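Local coordinates for protein DNA polymerase (Pyrobaculum calidifontis, PDB 5MDN) that probably catalyses template-directed DNA synthesis, adding nucleotides from deoxyribonucleoside triphosphates to a growing strand with release of diphosphate, as a family B DNA polymerase of a hyperthermophilic archaeon, at residues F42-K48 / G104-E110; A389-R395 / G522-Y526. All blocks are in the same frame, centred on the assembly; numbering follows the deposited sequence.

Interaction 1 of 2, residues F42-K48 / G104-E110; sequences FYAKCDK and GVVDVYE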
ATOM      1  N   PHE A  42     -24.693  -3.936  16.744  1.00 49.84           N
ATOM      2  CA  PHE A  42     -23.919  -5.164  16.637  1.00 51.78           C
ATOM      3  C   PHE A  42     -24.828  -6.336  16.984  1.00 53.24           C
ATOM      4  O   PHE A  42     -25.912  -6.162  17.547  1.00 53.33           O
ATOM      5  CB  PHE A  42     -22.681  -5.135  17.542  1.00 53.27           C
ATOM      6  CG  PHE A  42     -22.995  -5.115  19.012  1.00 56.53           C
ATOM      7  CD1 PHE A  42     -23.296  -3.927  19.658  1.00 58.67           C
ATOM      8  CD2 PHE A  42     -22.971  -6.286  19.752  1.00 59.17           C
ATOM      9  CE1 PHE A  42     -23.579  -3.912  21.014  1.00 57.66           C
ATOM     10  CE2 PHE A  42     -23.252  -6.276  21.105  1.00 58.60           C
ATOM     11  CZ  PHE A  42     -23.557  -5.089  21.737  1.00 57.89           C
ATOM     12  N   TYR A  43     -24.373  -7.537  16.643  1.00 56.73           N
ATOM     13  CA  TYR A  43     -25.146  -8.751  16.858  1.00 55.74           C
ATOM     14  C   TYR A  43     -24.658  -9.497  18.094  1.00 59.90           C
ATOM     15  O   TYR A  43     -23.492  -9.402  18.487  1.00 59.32           O
ATOM     16  CB  TYR A  43     -25.073  -9.681  15.644  1.00 54.72           C
ATOM     17  CG  TYR A  43     -25.594  -9.077  14.360  1.00 53.20           C
ATOM     18  CD1 TYR A  43     -26.937  -8.762  14.211  1.00 51.16           C
ATOM     19  CD2 TYR A  43     -24.743  -8.839  13.290  1.00 54.15           C
ATOM     20  CE1 TYR A  43     -27.417  -8.215  13.033  1.00 50.35           C
ATOM     21  CE2 TYR A  43     -25.212  -8.296  12.109  1.00 54.16           C
ATOM     22  CZ  TYR A  43     -26.549  -7.986  11.987  1.00 51.94           C
ATOM     23  OH  TYR A  43     -27.018  -7.443  10.812  1.00 51.96           O
ATOM     24  N   ALA A  44     -25.576 -10.239  18.709  1.00 61.09           N
ATOM     25  CA  ALA A  44     -25.276 -11.089  19.854  1.00 63.27           C
ATOM     26  C   ALA A  44     -25.942 -12.435  19.619  1.00 68.50           C
ATOM     27  O   ALA A  44     -27.164 -12.501  19.465  1.00 71.18           O
ATOM     28  CB  ALA A  44     -25.775 -10.453  21.153  1.00 62.53           C
ATOM     29  N   LYS A  45     -25.147 -13.504  19.604  1.00 66.99           N
ATOM     30  CA  LYS A  45     -25.662 -14.834  19.285  1.00 72.87           C
ATOM     31  C   LYS A  45     -26.258 -15.453  20.546  1.00 80.45           C
ATOM     32  O   LYS A  45     -25.534 -15.787  21.490  1.00 81.55           O
ATOM     33  CB  LYS A  45     -24.561 -15.699  18.676  1.00 72.89           C
ATOM     34  CG  LYS A  45     -25.075 -16.933  17.945  1.00 73.53           C
ATOM     35  CD  LYS A  45     -23.946 -17.736  17.305  1.00 71.03           C
ATOM     36  CE  LYS A  45     -22.853 -18.118  18.286  1.00 71.87           C
ATOM     37  NZ  LYS A  45     -21.726 -18.790  17.576  1.00 70.47           N
ATOM     38  N   CYS A  46     -27.577 -15.621  20.549  1.00 78.32           N
ATOM     39  CA  CYS A  46     -28.325 -16.050  21.723  1.00 86.11           C
ATOM     40  C   CYS A  46     -28.597 -17.548  21.707  1.00 87.68           C
ATOM     41  O   CYS A  46     -28.915 -18.125  20.661  1.00 80.63           O
ATOM     42  CB  CYS A  46     -29.653 -15.295  21.807  1.00 91.01           C
ATOM     43  SG  CYS A  46     -30.663 -15.465  20.327  1.00104.11           S
ATOM     44  N   ASP A  47     -28.466 -18.172  22.875  1.00 93.33           N
ATOM     45  CA  ASP A  47     -29.006 -19.511  23.076  1.00 93.15           C
ATOM     46  C   ASP A  47     -30.483 -19.474  23.464  1.00 88.83           C
ATOM     47  O   ASP A  47     -31.267 -20.306  22.995  1.00 85.20           O
ATOM     48  CB  ASP A  47     -28.172 -20.261  24.125  1.00 95.39           C
ATOM     49  CG  ASP A  47     -28.146 -19.564  25.477  1.00 97.16           C
ATOM     50  OD1 ASP A  47     -29.103 -18.825  25.806  1.00 97.94           O
ATOM     51  OD2 ASP A  47     -27.158 -19.765  26.218  1.00 95.20           O
ATOM     52  N   LYS A  48     -30.877 -18.531  24.318  1.00 89.05           N
ATOM     53  CA  LYS A  48     -32.278 -18.175  24.518  1.00 87.74           C
ATOM     54  C   LYS A  48     -32.437 -16.700  24.181  1.00 85.17           C
ATOM     55  O   LYS A  48     -31.624 -15.873  24.607  1.00 87.11           O
ATOM     56  CB  LYS A  48     -32.741 -18.453  25.954  1.00 89.33           C
ATOM     57  CG  LYS A  48     -33.317 -19.847  26.184  1.00 92.42           C
ATOM     58  CD  LYS A  48     -32.237 -20.917  26.206  1.00 93.14           C
ATOM     59  CE  LYS A  48     -32.848 -22.295  26.406  1.00 91.88           C
ATOM     60  NZ  LYS A  48     -31.818 -23.364  26.536  1.00 91.81           N
ATOM     61  N   GLY A 104     -27.603 -15.326  27.757  1.00112.92           N
ATOM     62  CA  GLY A 104     -28.674 -15.292  26.802  1.00103.47           C
ATOM     63  C   GLY A 104     -27.731 -15.633  25.652  1.00 98.92           C
ATOM     64  O   GLY A 104     -27.761 -16.721  25.126  1.00 84.27           O
ATOM     65  N   VAL A 105     -26.853 -14.697  25.304  1.00 94.73           N
ATOM     66  CA  VAL A 105     -25.869 -14.892  24.307  1.00 91.48           C
ATOM     67  C   VAL A 105     -24.597 -15.502  24.812  1.00 89.36           C
ATOM     68  O   VAL A 105     -24.247 -15.406  25.966  1.00 94.36           O
ATOM     69  CB  VAL A 105     -25.403 -13.580  23.782  1.00 91.25           C
ATOM     70  CG1 VAL A 105     -24.701 -12.820  24.887  1.00 88.97           C
ATOM     71  CG2 VAL A 105     -24.492 -13.859  22.606  1.00 93.75           C
ATOM     72  N   VAL A 106     -23.893 -16.042  23.851  1.00 90.47           N
ATOM     73  CA  VAL A 106     -22.623 -16.737  23.947  1.00 87.00           C
ATOM     74  C   VAL A 106     -21.488 -15.987  23.251  1.00 79.13           C
ATOM     75  O   VAL A 106     -20.327 -16.146  23.648  1.00 72.96           O
ATOM     76  CB  VAL A 106     -22.742 -18.175  23.400  1.00 89.76           C
ATOM     77  CG1 VAL A 106     -23.614 -19.018  24.316  1.00 92.08           C
ATOM     78  CG2 VAL A 106     -23.300 -18.162  21.986  1.00 88.17           C
ATOM     79  N   ASP A 107     -21.778 -15.182  22.229  1.00 79.15           N
ATOM     80  CA  ASP A 107     -20.732 -14.452  21.526  1.00 76.96           C
ATOM     81  C   ASP A 107     -21.337 -13.235  20.840  1.00 70.67           C
ATOM     82  O   ASP A 107     -22.535 -13.193  20.552  1.00 69.23           O
ATOM     83  CB  ASP A 107     -20.022 -15.349  20.507  1.00 79.62           C
ATOM     84  CG  ASP A 107     -18.554 -15.005  20.349  1.00 78.48           C
ATOM     85  OD1 ASP A 107     -18.191 -13.829  20.567  1.00 77.48           O
ATOM     86  OD2 ASP A 107     -17.766 -15.908  20.000  1.00 79.41           O
ATOM     87  N   VAL A 108     -20.480 -12.257  20.551  1.00 74.09           N
ATOM     88  CA  VAL A 108     -20.886 -11.002  19.929  1.00 69.61           C
ATOM     89  C   VAL A 108     -20.117 -10.829  18.627  1.00 66.41           C
ATOM     90  O   VAL A 108     -18.965 -11.256  18.502  1.00 66.27           O
ATOM     91  CB  VAL A 108     -20.662  -9.793  20.864  1.00 69.58           C
ATOM     92  CG1 VAL A 108     -21.596  -9.869  22.061  1.00 68.62           C
ATOM     93  CG2 VAL A 108     -19.211  -9.733  21.322  1.00 72.70           C
ATOM     94  N   TYR A 109     -20.768 -10.206  17.642  1.00 63.91           N
ATOM     95  CA  TYR A 109     -20.225 -10.143  16.294  1.00 61.15           C
ATOM     96  C   TYR A 109     -20.465  -8.771  15.680  1.00 58.32           C
ATOM     97  O   TYR A 109     -21.472  -8.114  15.958  1.00 56.13           O
ATOM     98  CB  TYR A 109     -20.839 -11.228  15.402  1.00 64.39           C
ATOM     99  CG  TYR A 109     -20.521 -12.632  15.862  1.00 65.36           C
ATOM    100  CD1 TYR A 109     -19.285 -13.207  15.598  1.00 63.02           C
ATOM    101  CD2 TYR A 109     -21.452 -13.378  16.572  1.00 66.13           C
ATOM    102  CE1 TYR A 109     -18.988 -14.488  16.024  1.00 63.53           C
ATOM    103  CE2 TYR A 109     -21.165 -14.660  17.001  1.00 63.24           C
ATOM    104  CZ  TYR A 109     -19.932 -15.210  16.724  1.00 62.90           C
ATOM    105  OH  TYR A 109     -19.638 -16.485  17.148  1.00 67.01           O
ATOM    106  N   GLU A 110     -19.516  -8.351  14.839  1.00 56.88           N
ATOM    107  CA  GLU A 110     -19.595  -7.103  14.074  1.00 54.58           C
ATOM    108  C   GLU A 110     -19.724  -5.876  14.972  1.00 52.91           C
ATOM    109  O   GLU A 110     -20.383  -4.897  14.612  1.00 51.60           O
ATOM    110  CB  GLU A 110     -20.742  -7.137  13.058  1.00 53.50           C
ATOM    111  CG  GLU A 110     -20.673  -8.295  12.080  1.00 54.15           C
ATOM    112  CD  GLU A 110     -21.621  -8.121  10.910  1.00 54.70           C
ATOM    113  OE1 GLU A 110     -22.185  -7.016  10.760  1.00 52.97           O
ATOM    114  OE2 GLU A 110     -21.799  -9.087  10.138  1.00 53.55           O
TER
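Backbone hydrogen bonds join the two antiparallel segments. Tyr43 and Tyr109 form a hydrogen-bonded pair, Tyr43 N giving to Tyr109 O and Tyr109 N to Tyr43 O, each at 3.0 Å. Lys45 N reaches Asp107 O at 2.8 Å. Where the chain turns a corner at Val106, the ladder continues with Val106 N to Lys45 O (2.9 Å) and Asp47 N to Gly104 O (2.8 Å), although the two acceptors are less surely placed. The axes of 42-46 and 107-109 approach to 4.7 Å, their N-to-C directions 152° apart. On the face carrying Tyr43 and Tyr109, Lys45, t at chi1 and chi2 but kinked at chi3 (p), has its CB at the edge of the Tyr109 ring, and its NZ donates to Tyr109 OH at 3.1 Å. Glu110 OE1 lies at the edge of the Tyr43 ring, 3.6 Å from CE2, while the Glu110 carboxylate makes its salt bridge to Arg118. Ala44 and Val108, a non-hydrogen-bonded pair, share the other face, Ala44 CB 4.3 Å from Val108 CG1. Across the corner, Val105 brings CG2 to 3.9 Å from Ala44 CB; Phe42 CE2 touches Val108 CG1 at 4.1 Å. The contact adds an outermost strand, 105-109, to inner strand 41-46 of a four-stranded antiparallel sheet. Strand 77-86 flanks 41-46 on its other side, and helix 92-100 covers Phe42 and Val108.

Interaction 2 of 2, residues A389-R395 / G522-Y526; sequences APNREER and GARWY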
ATOM      1  N   ALA A 389     -20.556 -11.649  10.013  1.00 59.15           N
ATOM      2  CA  ALA A 389     -19.116 -11.794   9.874  1.00 60.55           C
ATOM      3  C   ALA A 389     -18.511 -12.425  11.127  1.00 59.49           C
ATOM      4  O   ALA A 389     -18.908 -12.090  12.247  1.00 60.30           O
ATOM      5  CB  ALA A 389     -18.467 -10.438   9.616  1.00 62.31           C
ATOM      6  N   PRO A 390     -17.557 -13.345  10.966  1.00 55.03           N
ATOM      7  CA  PRO A 390     -16.818 -13.857  12.129  1.00 58.12           C
ATOM      8  C   PRO A 390     -15.964 -12.779  12.785  1.00 63.42           C
ATOM      9  O   PRO A 390     -15.984 -11.617  12.367  1.00 64.70           O
ATOM     10  CB  PRO A 390     -15.956 -14.983  11.540  1.00 56.62           C
ATOM     11  CG  PRO A 390     -16.581 -15.311  10.219  1.00 56.15           C
ATOM     12  CD  PRO A 390     -17.192 -14.041   9.722  1.00 54.15           C
ATOM     13  N   ASN A 391     -15.199 -13.153  13.804  1.00 65.69           N
ATOM     14  CA  ASN A 391     -14.403 -12.216  14.582  1.00 67.21           C
ATOM     15  C   ASN A 391     -12.921 -12.337  14.249  1.00 72.00           C
ATOM     16  O   ASN A 391     -12.469 -13.300  13.626  1.00 69.73           O
ATOM     17  CB  ASN A 391     -14.633 -12.423  16.081  1.00 65.40           C
ATOM     18  CG  ASN A 391     -15.995 -11.941  16.525  1.00 65.27           C
ATOM     19  OD1 ASN A 391     -16.488 -10.915  16.052  1.00 63.07           O
ATOM     20  ND2 ASN A 391     -16.611 -12.673  17.444  1.00 67.53           N
ATOM     21  N   ARG A 392     -12.168 -11.328  14.679  1.00 64.29           N
ATOM     22  CA  ARG A 392     -10.758 -11.180  14.351  1.00 69.11           C
ATOM     23  C   ARG A 392      -9.900 -11.407  15.586  1.00 75.61           C
ATOM     24  O   ARG A 392     -10.374 -11.336  16.723  1.00 78.78           O
ATOM     25  CB  ARG A 392     -10.451  -9.783  13.793  1.00 71.12           C
ATOM     26  CG  ARG A 392     -11.368  -9.296  12.692  1.00 78.28           C
ATOM     27  CD  ARG A 392     -12.624  -8.610  13.220  1.00 87.64           C
ATOM     28  NE  ARG A 392     -13.828  -9.252  12.697  1.00 90.42           N
ATOM     29  CZ  ARG A 392     -15.003  -8.649  12.553  1.00 86.12           C
ATOM     30  NH1 ARG A 392     -15.144  -7.377  12.893  1.00 80.55           N
ATOM     31  NH2 ARG A 392     -16.035  -9.319  12.059  1.00 90.91           N
ATOM     32  N   GLU A 393      -8.618 -11.681  15.343  1.00 84.04           N
ATOM     33  CA  GLU A 393      -7.615 -11.693  16.401  1.00 93.21           C
ATOM     34  C   GLU A 393      -6.726 -10.454  16.369  1.00100.15           C
ATOM     35  O   GLU A 393      -6.724  -9.667  17.316  1.00106.22           O
ATOM     36  CB  GLU A 393      -6.773 -12.972  16.319  1.00 96.68           C
ATOM     37  CG  GLU A 393      -7.599 -14.236  16.515  1.00101.03           C
ATOM     38  CD  GLU A 393      -8.272 -14.292  17.878  1.00104.20           C
ATOM     39  OE1 GLU A 393      -7.645 -13.877  18.877  1.00104.93           O
ATOM     40  OE2 GLU A 393      -9.432 -14.749  17.950  1.00103.99           O
ATOM     41  N   GLU A 394      -5.960 -10.266  15.299  1.00102.04           N
ATOM     42  CA  GLU A 394      -5.106  -9.092  15.204  1.00104.44           C
ATOM     43  C   GLU A 394      -4.847  -8.791  13.742  1.00113.60           C
ATOM     44  O   GLU A 394      -5.213  -9.561  12.850  1.00119.72           O
ATOM     45  CB  GLU A 394      -3.781  -9.321  15.943  1.00 98.67           C
ATOM     46  CG  GLU A 394      -3.175 -10.709  15.706  1.00 93.06           C
ATOM     47  CD  GLU A 394      -2.511 -10.877  14.336  1.00 89.45           C
ATOM     48  OE1 GLU A 394      -2.093  -9.870  13.727  1.00 80.62           O
ATOM     49  OE2 GLU A 394      -2.397 -12.031  13.870  1.00 84.68           O
ATOM     50  N   ARG A 395      -4.235  -7.641  13.505  1.00101.38           N
ATOM     51  CA  ARG A 395      -3.684  -7.305  12.197  1.00 97.49           C
ATOM     52  C   ARG A 395      -2.160  -7.249  12.266  1.00 88.59           C
ATOM     53  O   ARG A 395      -1.599  -6.482  13.055  1.00 90.79           O
ATOM     54  CB  ARG A 395      -4.238  -5.980  11.645  1.00 97.79           C
ATOM     55  CG  ARG A 395      -5.636  -6.037  10.973  1.00 94.59           C
ATOM     56  CD  ARG A 395      -6.106  -4.668  10.411  1.00 94.39           C
ATOM     57  NE  ARG A 395      -7.406  -4.804   9.719  1.00 95.39           N
ATOM     58  CZ  ARG A 395      -8.548  -4.810  10.397  1.00 91.57           C
ATOM     59  NH1 ARG A 395      -8.500  -4.692  11.726  1.00 87.75           N
ATOM     60  NH2 ARG A 395      -9.707  -4.945   9.771  1.00 88.19           N
ATOM     61  N   GLY A 522      -4.801 -13.857  10.980  1.00 71.26           N
ATOM     62  CA  GLY A 522      -5.653 -12.864  11.604  1.00 72.55           C
ATOM     63  C   GLY A 522      -6.745 -12.348  10.690  1.00 71.62           C
ATOM     64  O   GLY A 522      -7.006 -11.143  10.641  1.00 74.71           O
ATOM     65  N   ALA A 523      -7.395 -13.252   9.964  1.00 67.37           N
ATOM     66  CA  ALA A 523      -8.475 -12.901   9.056  1.00 66.03           C
ATOM     67  C   ALA A 523      -9.804 -13.434   9.577  1.00 64.16           C
ATOM     68  O   ALA A 523      -9.857 -14.444  10.286  1.00 66.15           O
ATOM     69  CB  ALA A 523      -8.217 -13.443   7.648  1.00 66.06           C
ATOM     70  N   ARG A 524     -10.878 -12.732   9.216  1.00 63.91           N
ATOM     71  CA  ARG A 524     -12.213 -13.112   9.663  1.00 61.78           C
ATOM     72  C   ARG A 524     -12.615 -14.466   9.094  1.00 60.74           C
ATOM     73  O   ARG A 524     -13.087 -15.347   9.823  1.00 62.67           O
ATOM     74  CB  ARG A 524     -13.200 -12.020   9.260  1.00 62.28           C
ATOM     75  CG  ARG A 524     -12.878 -10.744   9.992  1.00 63.99           C
ATOM     76  CD  ARG A 524     -13.609  -9.509   9.520  1.00 67.97           C
ATOM     77  NE  ARG A 524     -12.837  -8.342   9.946  1.00 76.89           N
ATOM     78  CZ  ARG A 524     -13.324  -7.123  10.139  1.00 77.73           C
ATOM     79  NH1 ARG A 524     -14.613  -6.883   9.966  1.00 81.01           N
ATOM     80  NH2 ARG A 524     -12.513  -6.144  10.523  1.00 75.54           N
ATOM     81  N   TRP A 525     -12.436 -14.648   7.786  1.00 61.35           N
ATOM     82  CA  TRP A 525     -12.747 -15.900   7.111  1.00 57.59           C
ATOM     83  C   TRP A 525     -11.519 -16.792   6.960  1.00 57.85           C
ATOM     84  O   TRP A 525     -11.402 -17.525   5.971  1.00 57.00           O
ATOM     85  CB  TRP A 525     -13.385 -15.621   5.752  1.00 55.61           C
ATOM     86  CG  TRP A 525     -14.810 -15.194   5.868  1.00 53.53           C
ATOM     87  CD1 TRP A 525     -15.900 -16.004   5.956  1.00 51.73           C
ATOM     88  CD2 TRP A 525     -15.301 -13.849   5.939  1.00 54.39           C
ATOM     89  NE1 TRP A 525     -17.043 -15.250   6.064  1.00 53.07           N
ATOM     90  CE2 TRP A 525     -16.701 -13.923   6.058  1.00 52.99           C
ATOM     91  CE3 TRP A 525     -14.691 -12.591   5.909  1.00 57.48           C
ATOM     92  CZ2 TRP A 525     -17.504 -12.789   6.146  1.00 55.67           C
ATOM     93  CZ3 TRP A 525     -15.490 -11.466   5.996  1.00 57.33           C
ATOM     94  CH2 TRP A 525     -16.881 -11.572   6.112  1.00 56.31           C
ATOM     95  N   TYR A 526     -10.603 -16.738   7.925  1.00 61.97           N
ATOM     96  CA  TYR A 526      -9.441 -17.614   7.923  1.00 64.72           C
ATOM     97  C   TYR A 526      -9.838 -19.024   8.339  1.00 66.41           C
ATOM     98  O   TYR A 526     -10.499 -19.221   9.364  1.00 66.78           O
ATOM     99  CB  TYR A 526      -8.358 -17.085   8.860  1.00 64.01           C
ATOM    100  CG  TYR A 526      -7.246 -18.084   9.099  1.00 67.54           C
ATOM    101  CD1 TYR A 526      -6.332 -18.388   8.097  1.00 69.32           C
ATOM    102  CD2 TYR A 526      -7.122 -18.738  10.317  1.00 69.22           C
ATOM    103  CE1 TYR A 526      -5.322 -19.308   8.305  1.00 69.43           C
ATOM    104  CE2 TYR A 526      -6.116 -19.659  10.536  1.00 70.61           C
ATOM    105  CZ  TYR A 526      -5.218 -19.940   9.525  1.00 70.20           C
ATOM    106  OH  TYR A 526      -4.213 -20.857   9.735  1.00 70.36           O
TER
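Arg524 is the most covered residue of this loop-to-loop contact, and its guanidinium stacks flat with that of Arg392, centres 3.3 Å apart and planes at 6°, so that Arg392 NH1 and Arg524 NH1 are only 3.0 Å apart. Arg524 (chi1 m, chi2 and chi3 t) is nearly extended, whereas Arg392 bends back through chi2 p, bringing NH2 onto Pro390 O in a very short 2.3 Å hydrogen bond. Acidic partners offset the like charges: Asp112 for Arg392, Glu375 for Arg524. Arg395, with chi2 and chi3 both t, stretches until its NH2 is 3.1 Å from Arg524 NH2, adding a third positive group. Pro390 CD sits over the face of the Trp525 indole, 4.0 Å from the five-membered ring centroid, a CH-pi contact, and Ala389 CB touches Trp525 CH2 at 4.0 Å. At the opposite end Gly522 CA is 3.6 Å from Glu394 O; a CB here would clash with that oxygen. This buried, irregular packing, away from the metal sites, sets the loop following helix 370-384 on the loop joining helices 514-519 and 528-551. Trp525 rests on Leu378 and Ala382 of helix 370-384, and Leu379 of that helix meets Ala389 and Arg524.

From the N terminus, strand 41-46 comes first; the chain then passes through helix 51-58, strands 64-74 and 77-86 and helix 92-100 before strand 105-109 returns to close interaction 1. Interaction 2 opens only at 389-395, after helix 370-384, and closes at 522-526, so the loops follow in series, neither nested nor crossed. Their centres are about 17 Å apart, yet they touch: Glu110 OE2 to Ala389 N and Val108 O to Asn391 ND2, both 2.9 Å, are probable hydrogen bonds. Segment 104-110 thereby couples the four-stranded N-terminal sheet to the 389-395 loop of the polymerase family region, which in turn packs on 522-526.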